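Local coordinates for protein probable zinc protease PqqL (Escherichia coli, PDB 6OFT) that probably acts as a zinc-dependent metalloendopeptidase of the M16 family in the periplasm, this chain being its first half, at residues A[1-5]-A[268-274]; A[155-159]-A[243-247]; A[335-340]-A[454-458]; A[342-346]-A[421-425]. All blocks are in the same frame, centred on the assembly; numbering follows the deposited sequence.

Contact 1 of 4, residues A[1-5]-A[268-274]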
loop_
_atom_site.group_PDB
_atom_site.type_symbol
_atom_site.label_atom_id
_atom_site.label_comp_id
_atom_site.label_asym_id
_atom_site.label_seq_id
_atom_site.Cartn_x
_atom_site.Cartn_y
_atom_site.Cartn_z
ATOM N N ALA A 1 -18.775 -0.626 17.786
ATOM C CA ALA A 1 -19.842 -0.184 16.872
ATOM C C ALA A 1 -19.325 -0.070 15.415
ATOM O O ALA A 1 -18.536 0.834 15.114
ATOM C CB ALA A 1 -20.435 1.143 17.351
ATOM N N ALA A 2 -19.779 -1.000 14.532
ATOM C CA ALA A 2 -19.393 -1.137 13.118
ATOM C C ALA A 2 -19.691 0.080 12.232
ATOM O O ALA A 2 -20.786 0.644 12.286
ATOM C CB ALA A 2 -20.025 -2.382 12.515
ATOM N N LEU A 3 -18.709 0.460 11.403
ATOM C CA LEU A 3 -18.809 1.611 10.510
ATOM C C LEU A 3 -19.606 1.297 9.238
ATOM O O LEU A 3 -19.373 0.249 8.631
ATOM C CB LEU A 3 -17.413 2.140 10.138
ATOM C CG LEU A 3 -16.472 2.542 11.276
ATOM C CD1 LEU A 3 -15.195 3.119 10.726
ATOM C CD2 LEU A 3 -17.135 3.515 12.266
ATOM N N PRO A 4 -20.519 2.192 8.789
ATOM C CA PRO A 4 -21.275 1.903 7.551
ATOM C C PRO A 4 -20.438 2.138 6.297
ATOM O O PRO A 4 -19.539 2.989 6.297
ATOM C CB PRO A 4 -22.447 2.895 7.616
ATOM C CG PRO A 4 -21.891 4.079 8.358
ATOM C CD PRO A 4 -20.914 3.493 9.371
ATOM N N GLN A 5 -20.726 1.376 5.230
ATOM C CA GLN A 5 -20.043 1.575 3.955
ATOM C C GLN A 5 -20.858 2.604 3.165
ATOM O O GLN A 5 -22.042 2.815 3.454
ATOM C CB GLN A 5 -19.827 0.248 3.173
ATOM C CG GLN A 5 -21.117 -0.445 2.699
ATOM C CD GLN A 5 -20.917 -1.751 1.944
ATOM O OE1 GLN A 5 -19.953 -2.514 2.163
ATOM N NE2 GLN A 5 -21.865 -2.051 1.053
ATOM N N VAL A 268 -9.365 -0.349 10.350
ATOM C CA VAL A 268 -10.449 0.573 10.701
ATOM C C VAL A 268 -11.806 -0.064 10.319
ATOM O O VAL A 268 -12.211 -0.027 9.152
ATOM C CB VAL A 268 -10.250 2.020 10.141
ATOM C CG1 VAL A 268 -11.430 2.927 10.492
ATOM C CG2 VAL A 268 -8.947 2.635 10.638
ATOM N N ASN A 269 -12.481 -0.671 11.307
ATOM C CA ASN A 269 -13.793 -1.295 11.093
ATOM C C ASN A 269 -14.847 -0.861 12.134
ATOM O O ASN A 269 -16.012 -1.249 12.012
ATOM C CB ASN A 269 -13.697 -2.838 10.974
ATOM C CG ASN A 269 -12.939 -3.525 12.077
ATOM O OD1 ASN A 269 -13.200 -3.334 13.268
ATOM N ND2 ASN A 269 -11.988 -4.362 11.690
ATOM N N ASP A 270 -14.441 -0.039 13.132
ATOM C CA ASP A 270 -15.318 0.475 14.179
ATOM C C ASP A 270 -14.830 1.838 14.698
ATOM O O ASP A 270 -13.802 2.338 14.231
ATOM C CB ASP A 270 -15.544 -0.564 15.308
ATOM C CG ASP A 270 -14.341 -0.960 16.150
ATOM O OD1 ASP A 270 -13.268 -0.352 15.981
ATOM O OD2 ASP A 270 -14.486 -1.865 17.005
ATOM N N GLU A 271 -15.556 2.426 15.664
ATOM C CA GLU A 271 -15.268 3.756 16.231
ATOM C C GLU A 271 -13.941 3.842 16.988
ATOM O O GLU A 271 -13.191 4.790 16.765
ATOM C CB GLU A 271 -16.436 4.249 17.087
ATOM C CG GLU A 271 -17.677 4.428 16.237
ATOM C CD GLU A 271 -18.856 5.182 16.815
ATOM O OE1 GLU A 271 -18.822 5.557 18.008
ATOM O OE2 GLU A 271 -19.831 5.384 16.059
ATOM N N GLN A 272 -13.629 2.837 17.822
ATOM C CA GLN A 272 -12.383 2.744 18.582
ATOM C C GLN A 272 -11.178 2.648 17.624
ATOM O O GLN A 272 -10.205 3.378 17.813
ATOM C CB GLN A 272 -12.440 1.526 19.531
ATOM C CG GLN A 272 -11.216 1.336 20.427
ATOM C CD GLN A 272 -11.244 0.009 21.158
ATOM O OE1 GLN A 272 -10.506 -0.926 20.830
ATOM N NE2 GLN A 272 -12.093 -0.107 22.170
ATOM N N SER A 273 -11.253 1.788 16.580
ATOM C CA SER A 273 -10.136 1.638 15.634
ATOM C C SER A 273 -10.013 2.848 14.684
ATOM O O SER A 273 -8.907 3.167 14.263
ATOM C CB SER A 273 -10.190 0.301 14.897
ATOM O OG SER A 273 -11.376 0.144 14.135
ATOM N N PHE A 274 -11.120 3.574 14.437
ATOM C CA PHE A 274 -11.091 4.813 13.653
ATOM C C PHE A 274 -10.266 5.857 14.438
ATOM O O PHE A 274 -9.453 6.555 13.842
ATOM C CB PHE A 274 -12.520 5.352 13.390
ATOM C CG PHE A 274 -12.583 6.622 12.563
ATOM C CD1 PHE A 274 -12.478 7.874 13.165
ATOM C CD2 PHE A 274 -12.745 6.566 11.184
ATOM C CE1 PHE A 274 -12.534 9.047 12.400
ATOM C CE2 PHE A 274 -12.787 7.741 10.418
ATOM C CZ PHE A 274 -12.689 8.973 11.031
#

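Contact 2 of 4, residues A[155-159]-A[243-247]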
loop_
_atom_site.group_PDB
_atom_site.type_symbol
_atom_site.label_atom_id
_atom_site.label_comp_id
_atom_site.label_asym_id
_atom_site.label_seq_id
_atom_site.Cartn_x
_atom_site.Cartn_y
_atom_site.Cartn_z
ATOM N N ALA A 155 18.259 -3.062 0.995
ATOM C CA ALA A 155 19.123 -2.759 2.151
ATOM C C ALA A 155 18.310 -2.523 3.442
ATOM O O ALA A 155 18.736 -2.952 4.516
ATOM C CB ALA A 155 20.002 -1.550 1.859
ATOM N N ARG A 156 17.154 -1.831 3.330
ATOM C CA ARG A 156 16.247 -1.527 4.447
ATOM C C ARG A 156 15.462 -2.756 4.896
ATOM O O ARG A 156 15.085 -2.858 6.070
ATOM C CB ARG A 156 15.259 -0.433 4.005
ATOM C CG ARG A 156 14.378 0.150 5.124
ATOM C CD ARG A 156 13.538 1.321 4.658
ATOM N NE ARG A 156 14.374 2.489 4.374
ATOM C CZ ARG A 156 14.359 3.165 3.232
ATOM N NH1 ARG A 156 13.533 2.816 2.255
ATOM N NH2 ARG A 156 15.167 4.202 3.058
ATOM N N ARG A 157 15.160 -3.656 3.928
ATOM C CA ARG A 157 14.321 -4.848 4.048
ATOM C C ARG A 157 14.528 -5.685 5.307
ATOM O O ARG A 157 13.519 -5.926 5.974
ATOM C CB ARG A 157 14.462 -5.737 2.802
ATOM C CG ARG A 157 13.165 -6.333 2.376
ATOM C CD ARG A 157 13.257 -6.989 1.024
ATOM N NE ARG A 157 11.973 -7.611 0.718
ATOM C CZ ARG A 157 11.640 -8.831 1.108
ATOM N NH1 ARG A 157 12.512 -9.583 1.759
ATOM N NH2 ARG A 157 10.439 -9.316 0.831
ATOM N N PRO A 158 15.763 -6.153 5.678
ATOM C CA PRO A 158 15.892 -6.989 6.887
ATOM C C PRO A 158 15.493 -6.281 8.180
ATOM O O PRO A 158 15.054 -6.934 9.129
ATOM C CB PRO A 158 17.374 -7.378 6.886
ATOM C CG PRO A 158 17.808 -7.208 5.472
ATOM C CD PRO A 158 17.078 -6.014 5.010
ATOM N N PHE A 159 15.669 -4.955 8.218
ATOM C CA PHE A 159 15.345 -4.106 9.361
ATOM C C PHE A 159 13.838 -3.897 9.437
ATOM O O PHE A 159 13.216 -4.155 10.477
ATOM C CB PHE A 159 16.078 -2.746 9.266
ATOM C CG PHE A 159 17.589 -2.853 9.242
ATOM C CD1 PHE A 159 18.269 -3.079 8.047
ATOM C CD2 PHE A 159 18.330 -2.759 10.417
ATOM C CE1 PHE A 159 19.666 -3.224 8.032
ATOM C CE2 PHE A 159 19.721 -2.911 10.399
ATOM C CZ PHE A 159 20.380 -3.140 9.209
ATOM N N ARG A 243 18.208 -1.251 16.239
ATOM C CA ARG A 243 19.166 -1.511 15.168
ATOM C C ARG A 243 19.658 -0.242 14.515
ATOM O O ARG A 243 19.071 0.823 14.705
ATOM C CB ARG A 243 18.587 -2.472 14.116
ATOM C CG ARG A 243 18.281 -3.854 14.639
ATOM C CD ARG A 243 16.931 -4.245 14.109
ATOM N NE ARG A 243 15.904 -4.058 15.112
ATOM C CZ ARG A 243 14.606 -3.934 14.857
ATOM N NH1 ARG A 243 14.160 -3.967 13.609
ATOM N NH2 ARG A 243 13.748 -3.768 15.846
ATOM N N PHE A 244 20.760 -0.350 13.755
ATOM C CA PHE A 244 21.380 0.795 13.091
ATOM C C PHE A 244 21.799 0.407 11.695
ATOM O O PHE A 244 22.370 -0.665 11.512
ATOM C CB PHE A 244 22.617 1.277 13.884
ATOM C CG PHE A 244 22.310 1.898 15.225
ATOM C CD1 PHE A 244 22.181 1.108 16.364
ATOM C CD2 PHE A 244 22.197 3.276 15.361
ATOM C CE1 PHE A 244 21.872 1.674 17.596
ATOM C CE2 PHE A 244 21.908 3.849 16.603
ATOM C CZ PHE A 244 21.748 3.043 17.714
ATOM N N ASN A 245 21.549 1.283 10.716
ATOM C CA ASN A 245 21.925 1.029 9.321
ATOM C C ASN A 245 22.379 2.290 8.595
ATOM O O ASN A 245 21.877 3.380 8.861
ATOM C CB ASN A 245 20.741 0.418 8.543
ATOM C CG ASN A 245 21.142 -0.227 7.233
ATOM O OD1 ASN A 245 22.292 -0.586 7.020
ATOM N ND2 ASN A 245 20.207 -0.382 6.325
ATOM N N ILE A 246 23.322 2.132 7.669
ATOM C CA ILE A 246 23.772 3.218 6.799
ATOM C C ILE A 246 23.635 2.675 5.387
ATOM O O ILE A 246 24.168 1.600 5.091
ATOM C CB ILE A 246 25.194 3.791 7.106
ATOM C CG1 ILE A 246 25.301 4.360 8.547
ATOM C CG2 ILE A 246 25.606 4.868 6.066
ATOM C CD1 ILE A 246 26.819 4.528 9.067
ATOM N N ILE A 247 22.830 3.361 4.551
ATOM C CA ILE A 247 22.612 2.968 3.160
ATOM C C ILE A 247 23.509 3.837 2.307
ATOM O O ILE A 247 23.306 5.049 2.229
ATOM C CB ILE A 247 21.119 3.019 2.710
ATOM C CG1 ILE A 247 20.235 2.142 3.626
ATOM C CG2 ILE A 247 20.985 2.605 1.220
ATOM C CD1 ILE A 247 18.787 2.261 3.420
#

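Contact 3 of 4, residues A[335-340]-A[454-458]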
loop_
_atom_site.group_PDB
_atom_site.type_symbol
_atom_site.label_atom_id
_atom_site.label_comp_id
_atom_site.label_asym_id
_atom_site.label_seq_id
_atom_site.Cartn_x
_atom_site.Cartn_y
_atom_site.Cartn_z
ATOM N N ALA A 335 20.986 15.086 11.938
ATOM C CA ALA A 335 20.850 14.335 13.184
ATOM C C ALA A 335 20.426 15.288 14.310
ATOM O O ALA A 335 19.467 14.985 15.030
ATOM C CB ALA A 335 22.164 13.645 13.524
ATOM N N ASN A 336 21.099 16.468 14.411
ATOM C CA ASN A 336 20.781 17.494 15.405
ATOM C C ASN A 336 19.334 17.949 15.322
ATOM O O ASN A 336 18.637 17.887 16.337
ATOM C CB ASN A 336 21.760 18.668 15.347
ATOM C CG ASN A 336 23.007 18.419 16.153
ATOM O OD1 ASN A 336 22.959 18.234 17.368
ATOM N ND2 ASN A 336 24.151 18.404 15.503
ATOM N N ALA A 337 18.856 18.316 14.109
ATOM C CA ALA A 337 17.471 18.750 13.858
ATOM C C ALA A 337 16.439 17.691 14.255
ATOM O O ALA A 337 15.450 18.027 14.912
ATOM C CB ALA A 337 17.289 19.128 12.396
ATOM N N LEU A 338 16.679 16.418 13.867
ATOM C CA LEU A 338 15.786 15.311 14.172
ATOM C C LEU A 338 15.700 15.050 15.669
ATOM O O LEU A 338 14.593 14.976 16.204
ATOM C CB LEU A 338 16.185 14.026 13.394
ATOM C CG LEU A 338 15.260 12.786 13.520
ATOM C CD1 LEU A 338 13.806 13.109 13.173
ATOM C CD2 LEU A 338 15.772 11.631 12.659
ATOM N N MET A 339 16.863 14.903 16.336
ATOM C CA MET A 339 16.967 14.645 17.772
ATOM C C MET A 339 16.321 15.756 18.599
ATOM O O MET A 339 15.653 15.470 19.596
ATOM C CB MET A 339 18.451 14.516 18.160
ATOM C CG MET A 339 18.705 13.521 19.272
ATOM S SD MET A 339 18.370 11.813 18.764
ATOM C CE MET A 339 19.782 11.519 17.645
ATOM N N ALA A 340 16.564 17.022 18.205
ATOM C CA ALA A 340 16.042 18.222 18.864
ATOM C C ALA A 340 14.523 18.249 18.797
ATOM O O ALA A 340 13.900 18.516 19.818
ATOM C CB ALA A 340 16.608 19.469 18.204
ATOM N N LEU A 454 24.070 11.871 21.259
ATOM C CA LEU A 454 23.329 13.052 20.843
ATOM C C LEU A 454 21.913 13.005 21.423
ATOM O O LEU A 454 21.403 14.027 21.873
ATOM C CB LEU A 454 23.322 13.174 19.311
ATOM C CG LEU A 454 22.879 14.529 18.733
ATOM C CD1 LEU A 454 23.835 15.686 19.171
ATOM C CD2 LEU A 454 22.749 14.455 17.212
ATOM N N GLU A 455 21.336 11.834 21.510
ATOM C CA GLU A 455 19.991 11.658 22.101
ATOM C C GLU A 455 20.076 11.960 23.600
ATOM O O GLU A 455 19.247 12.687 24.083
ATOM C CB GLU A 455 19.493 10.240 21.834
ATOM C CG GLU A 455 18.077 9.972 22.281
ATOM C CD GLU A 455 17.654 8.534 22.071
ATOM O OE1 GLU A 455 17.904 7.732 22.930
ATOM O OE2 GLU A 455 17.136 8.231 21.044
ATOM N N LYS A 456 21.063 11.447 24.286
ATOM C CA LYS A 456 21.228 11.677 25.729
ATOM C C LYS A 456 21.438 13.175 26.015
ATOM O O LYS A 456 20.881 13.703 26.978
ATOM C CB LYS A 456 22.408 10.840 26.267
ATOM C CG LYS A 456 22.565 10.899 27.788
ATOM C CD LYS A 456 23.954 10.466 28.226
ATOM C CE LYS A 456 24.041 10.387 29.730
ATOM N NZ LYS A 456 25.448 10.259 30.198
ATOM N N GLU A 457 22.258 13.844 25.186
ATOM C CA GLU A 457 22.544 15.281 25.258
ATOM C C GLU A 457 21.213 16.059 25.224
ATOM O O GLU A 457 20.968 16.870 26.114
ATOM C CB GLU A 457 23.431 15.686 24.066
ATOM C CG GLU A 457 23.857 17.142 24.024
ATOM C CD GLU A 457 24.690 17.492 22.803
ATOM O OE1 GLU A 457 25.806 16.940 22.666
ATOM O OE2 GLU A 457 24.228 18.320 21.984
ATOM N N TYR A 458 20.354 15.772 24.221
ATOM C CA TYR A 458 19.048 16.416 24.061
ATOM C C TYR A 458 18.047 16.039 25.162
ATOM O O TYR A 458 17.312 16.915 25.621
ATOM C CB TYR A 458 18.469 16.180 22.662
ATOM C CG TYR A 458 19.048 17.129 21.635
ATOM C CD1 TYR A 458 18.637 18.459 21.576
ATOM C CD2 TYR A 458 20.021 16.706 20.734
ATOM C CE1 TYR A 458 19.174 19.342 20.642
ATOM C CE2 TYR A 458 20.570 17.582 19.797
ATOM C CZ TYR A 458 20.141 18.901 19.753
ATOM O OH TYR A 458 20.668 19.776 18.830
#

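Contact 4 of 4, residues A[342-346]-A[421-425]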
loop_
_atom_site.group_PDB
_atom_site.type_symbol
_atom_site.label_atom_id
_atom_site.label_comp_id
_atom_site.label_asym_id
_atom_site.label_seq_id
_atom_site.Cartn_x
_atom_site.Cartn_y
_atom_site.Cartn_z
ATOM N N LEU A 342 12.418 15.577 18.250
ATOM C CA LEU A 342 11.879 14.416 18.966
ATOM C C LEU A 342 11.917 14.639 20.486
ATOM O O LEU A 342 10.952 14.312 21.168
ATOM C CB LEU A 342 12.610 13.109 18.578
ATOM C CG LEU A 342 12.458 12.590 17.139
ATOM C CD1 LEU A 342 13.457 11.481 16.877
ATOM C CD2 LEU A 342 11.037 12.087 16.847
ATOM N N ALA A 343 13.010 15.228 20.999
ATOM C CA ALA A 343 13.174 15.536 22.419
ATOM C C ALA A 343 12.237 16.670 22.876
ATOM O O ALA A 343 11.737 16.615 24.000
ATOM C CB ALA A 343 14.618 15.895 22.716
ATOM N N THR A 344 11.983 17.677 22.008
ATOM C CA THR A 344 11.070 18.796 22.307
ATOM C C THR A 344 9.632 18.256 22.552
ATOM O O THR A 344 8.975 18.666 23.515
ATOM C CB THR A 344 11.160 19.886 21.211
ATOM O OG1 THR A 344 12.508 20.355 21.147
ATOM C CG2 THR A 344 10.247 21.078 21.485
ATOM N N ILE A 345 9.175 17.320 21.690
ATOM C CA ILE A 345 7.858 16.664 21.789
ATOM C C ILE A 345 7.838 15.765 23.040
ATOM O O ILE A 345 6.808 15.691 23.722
ATOM C CB ILE A 345 7.488 15.887 20.500
ATOM C CG1 ILE A 345 7.558 16.798 19.253
ATOM C CG2 ILE A 345 6.095 15.243 20.625
ATOM C CD1 ILE A 345 7.679 16.042 17.886
ATOM N N ASP A 346 8.976 15.089 23.350
ATOM C CA ASP A 346 9.077 14.249 24.557
ATOM C C ASP A 346 8.790 15.079 25.818
ATOM O O ASP A 346 8.082 14.623 26.715
ATOM C CB ASP A 346 10.484 13.640 24.707
ATOM C CG ASP A 346 10.841 12.475 23.812
ATOM O OD1 ASP A 346 9.922 11.867 23.224
ATOM O OD2 ASP A 346 12.045 12.160 23.710
ATOM N N TRP A 421 2.354 9.239 22.248
ATOM C CA TRP A 421 3.735 9.620 21.964
ATOM C C TRP A 421 4.695 8.938 22.953
ATOM O O TRP A 421 5.718 8.386 22.534
ATOM C CB TRP A 421 3.928 11.133 22.018
ATOM C CG TRP A 421 5.330 11.538 21.664
ATOM C CD1 TRP A 421 6.351 11.818 22.528
ATOM C CD2 TRP A 421 5.874 11.652 20.344
ATOM N NE1 TRP A 421 7.488 12.135 21.827
ATOM C CE2 TRP A 421 7.231 12.026 20.482
ATOM C CE3 TRP A 421 5.320 11.571 19.050
ATOM C CZ2 TRP A 421 8.051 12.293 19.376
ATOM C CZ3 TRP A 421 6.145 11.792 17.957
ATOM C CH2 TRP A 421 7.495 12.143 18.126
ATOM N N GLN A 422 4.371 8.971 24.258
ATOM C CA GLN A 422 5.204 8.313 25.263
ATOM C C GLN A 422 5.290 6.802 25.023
ATOM O O GLN A 422 6.367 6.224 25.190
ATOM C CB GLN A 422 4.742 8.633 26.687
ATOM C CG GLN A 422 5.873 8.490 27.700
ATOM C CD GLN A 422 5.373 8.376 29.112
ATOM O OE1 GLN A 422 5.145 7.279 29.618
ATOM N NE2 GLN A 422 5.202 9.504 29.780
ATOM N N GLN A 423 4.183 6.169 24.598
ATOM C CA GLN A 423 4.154 4.732 24.280
ATOM C C GLN A 423 5.031 4.399 23.066
ATOM O O GLN A 423 5.790 3.424 23.110
ATOM C CB GLN A 423 2.722 4.256 24.052
ATOM C CG GLN A 423 1.931 4.121 25.348
ATOM C CD GLN A 423 0.445 4.000 25.107
ATOM O OE1 GLN A 423 -0.065 4.314 24.026
ATOM N NE2 GLN A 423 -0.284 3.551 26.123
ATOM N N LEU A 424 4.933 5.221 22.033
ATOM C CA LEU A 424 5.719 5.058 20.788
ATOM C C LEU A 424 7.202 5.215 21.111
ATOM O O LEU A 424 7.956 4.425 20.655
ATOM C CB LEU A 424 5.304 6.098 19.752
ATOM C CG LEU A 424 6.134 6.128 18.475
ATOM C CD1 LEU A 424 5.948 4.863 17.672
ATOM C CD2 LEU A 424 5.805 7.330 17.628
ATOM N N ARG A 425 7.550 6.155 21.942
ATOM C CA ARG A 425 8.962 6.436 22.282
ATOM C C ARG A 425 9.559 5.339 23.184
ATOM O O ARG A 425 10.759 5.276 23.262
ATOM C CB ARG A 425 9.081 7.853 22.850
ATOM C CG ARG A 425 8.750 8.956 21.860
ATOM C CD ARG A 425 9.844 9.131 20.837
ATOM N NE ARG A 425 10.905 9.957 21.360
ATOM C CZ ARG A 425 12.136 9.991 20.891
ATOM N NH1 ARG A 425 12.484 9.251 19.862
ATOM N NH2 ARG A 425 13.015 10.773 21.454
#

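Contact 1 of 4, residues A[1-5]-A[268-274]
The N-terminal residues of the chain meet the capped start of helix 271-296, where Leu-3 and Ala-1 grip the turn that leads into the first helical residues. Leu-3 N donates to Asn-269 O at 3.3 Å, fairly straight at 164°, although the N-H comes in from above the carbonyl plane. Beside it Ala-1 O receives a weak, bent bond from Glu-271 N at 3.4 Å. These two bonds flank Asp-270, paired with Ala-2 as a single beta bridge. Leu-3 lays its branched end over the same turn: CG lies 3.7 Å from Asp-270 CA, CD2 runs alongside the Asp-270 to Glu-271 peptide, and CD1 reaches Val-268 CG1 at 3.8 Å. With CG anti to its own carbonyl carbon (chi1 -56°), Leu-3 turns both methyls toward the helix start, CD1 also approaching the ring of Phe-274 obliquely. The helix start itself is a classic N-cap: Asp-270 OD1 accepts from Ser-273 N at 3.0 Å and from Ser-273 OG at 2.7 Å, the two donors arriving from opposite faces of the carboxylate plane. Ser-273 OG in turn accepts from Asn-269 N at 3.1 Å, so the serine hydroxyl ties the approach to the helix as well. An alanine in place of Leu-3 is likely to open a gap between the N-terminal segment and the turn, leaving Val-268 CG1 without its methyl partner. Leu-396 also packs on Leu-3, while the carboxylate of Glu-271 is taken up by a salt bridge to Arg-407.

Contact 2 of 4, residues A[155-159]-A[243-247]
Phe-159 is the wedge that fills the space between helix 148-160 and the edge strand 242-248. Its CB points at the strand, and with CG anti to the carbonyl carbon (chi1 -60°) the ring reaches across to Arg-243, Phe-244 and Asn-245. On one flank Phe-159 CD2 touches Arg-243 CB at 3.7 Å, a contact at the ring edge. Phe-159 CE2, next along, comes within 3.6 Å of Phe-244 O, which approaches obliquely. On the other flank CD1 and CE1 meet the amide of Asn-245, Phe-159 CE1 lying 3.4 Å from Asn-245 ND2. Phe-159 CZ, the tip, sits 3.6 Å from Asn-245 CB, which makes a CH-pi contact over the ring face, offset toward the rim. Amide and ring are stacked, their planes only 16° apart. Past the Arg-243 edge of the ring, that arginine bends at chi2 and chi3, sending its guanidinium by Phe-159 in the opposite direction; Arg-243 NH1 comes within 3.3 Å of Phe-159 O, while salt bridges to Asp-429 and Glu-239 hold NH2 and NE. At the far end Ala-155 CB packs on Ile-247 CG1 at 4.1 Å. Arg-156 turns NE to Glu-433. Residues 155-159 run almost antiparallel to residues 243-247, at 172°, their axes 9.6 Å apart at the closest. A helix from the stretch matched to the insulinase family thus packs on an outermost strand of the five-stranded mixed sheet in the second alpha/beta unit of this M16 half.

Contact 3 of 4, residues A[335-340]-A[454-458]
Tyr-458 and Met-339 make the close-packed middle of this crossing between helices 331-348 and 448-459, where the axes of segments 335-340 and 454-458 approach to 9.7 Å at -46°. The tyrosine ring lies against the backbone of the first helix, one face taking Ala-340 CA and the carbonyl carbon of Met-339 toward the rim. Ala-340 CB reaches CE1 of Tyr-458 at 3.5 Å, and Met-339 CB meets CD2 of the same ring at 3.7 Å. Beyond CB the methionine is bent at chi2 and chi3, which sets its SD 3.6 Å from Glu-455 CB. Leu-454 closes this core beside Ala-335 and Asn-336: its CD2 lies 3.8 Å from Ala-335 CB, and its CD1 comes 3.2 Å from Asn-336 OD1. At the edge of the ring Tyr-458 OH donates to Asn-336 OD1 at 3.1 Å, 29° out of the carbonyl plane, with amide and ring planes 65° apart. A leucine in place of Tyr-458 would probably leave Asn-336 OD1 without its hydroxyl donor and Ala-340 with less ring to lie against. The contact thins out beyond Glu-455 CB: CG of Glu-455 is 4.0 Å from Met-339 SD, and the carboxylate binds a glycerol probably from the crystallisation liquor. The crossing packs against the five-stranded sheet, with Trp-432 of strand 430-436 touching Met-339 and Glu-455, and Ile-257 of strand 256-264 meeting Ala-335.

Contact 4 of 4, residues A[342-346]-A[421-425]
The indole of Trp-421 is sandwiched: Ile-345 CG2 sits over the centre of one face, and Arg-425 CG covers the opposite face toward the rim. The isoleucine methyl makes a CH-pi contact with the five-membered ring, 3.5 Å from CG2 to its centroid. At the ring edge Leu-342 CD2 touches CH2 of Trp-421 at 3.8 Å, while NE1 donates to Asp-346 OD1 at 2.8 Å. Leu-342 CB lies over one face of the Arg-425 guanidinium, toward its rim, and the Asp-346 carboxylate meets the guanidinium edge, the planes 23° apart. Segments 342-346 and 421-425 of helices 331-348 and 414-425 cross at -131°, among the helices packed on the five-stranded sheet, with Phe-322 of strand 317-326 meeting Trp-421 and Leu-342. Bends at chi2 and chi3 swing the arginine round to Asp-346 in a side-on, two-pronged salt bridge. Arg-425 NE donates to Asp-346 OD1 at 2.8 Å, on the syn lone pair, and Arg-425 NH2 reaches Asp-346 OD2 at 2.8 Å, nearly straight. OD1 thus takes two donors, indole on the anti side and arginine on the syn side, which fixes the carboxylate's rotation. NH1 of Arg-425 turns instead to Tyr-261.

Contacts 3 and 4 are neighbours on helix 331-348, with centres about 12 Å apart, and they touch directly where Tyr-458 CB meets Ala-343 CB at 3.9 Å. Along helix 331-348, residues 335-340 face helix 448-459 and residues 342-346 face helix 414-425. Contact 2 lies about 20 Å from contact 3, centre to centre, on the same five-stranded sheet, where Trp-432 meets both Phe-244 and Met-339. Contact 1 stands apart, about 28 Å from contact 4 between centres, but helix 271-296, capped there, also packs on contact 4 through Phe-287. All four lie away from the predicted zinc ligands His-54, His-58 and Glu-134.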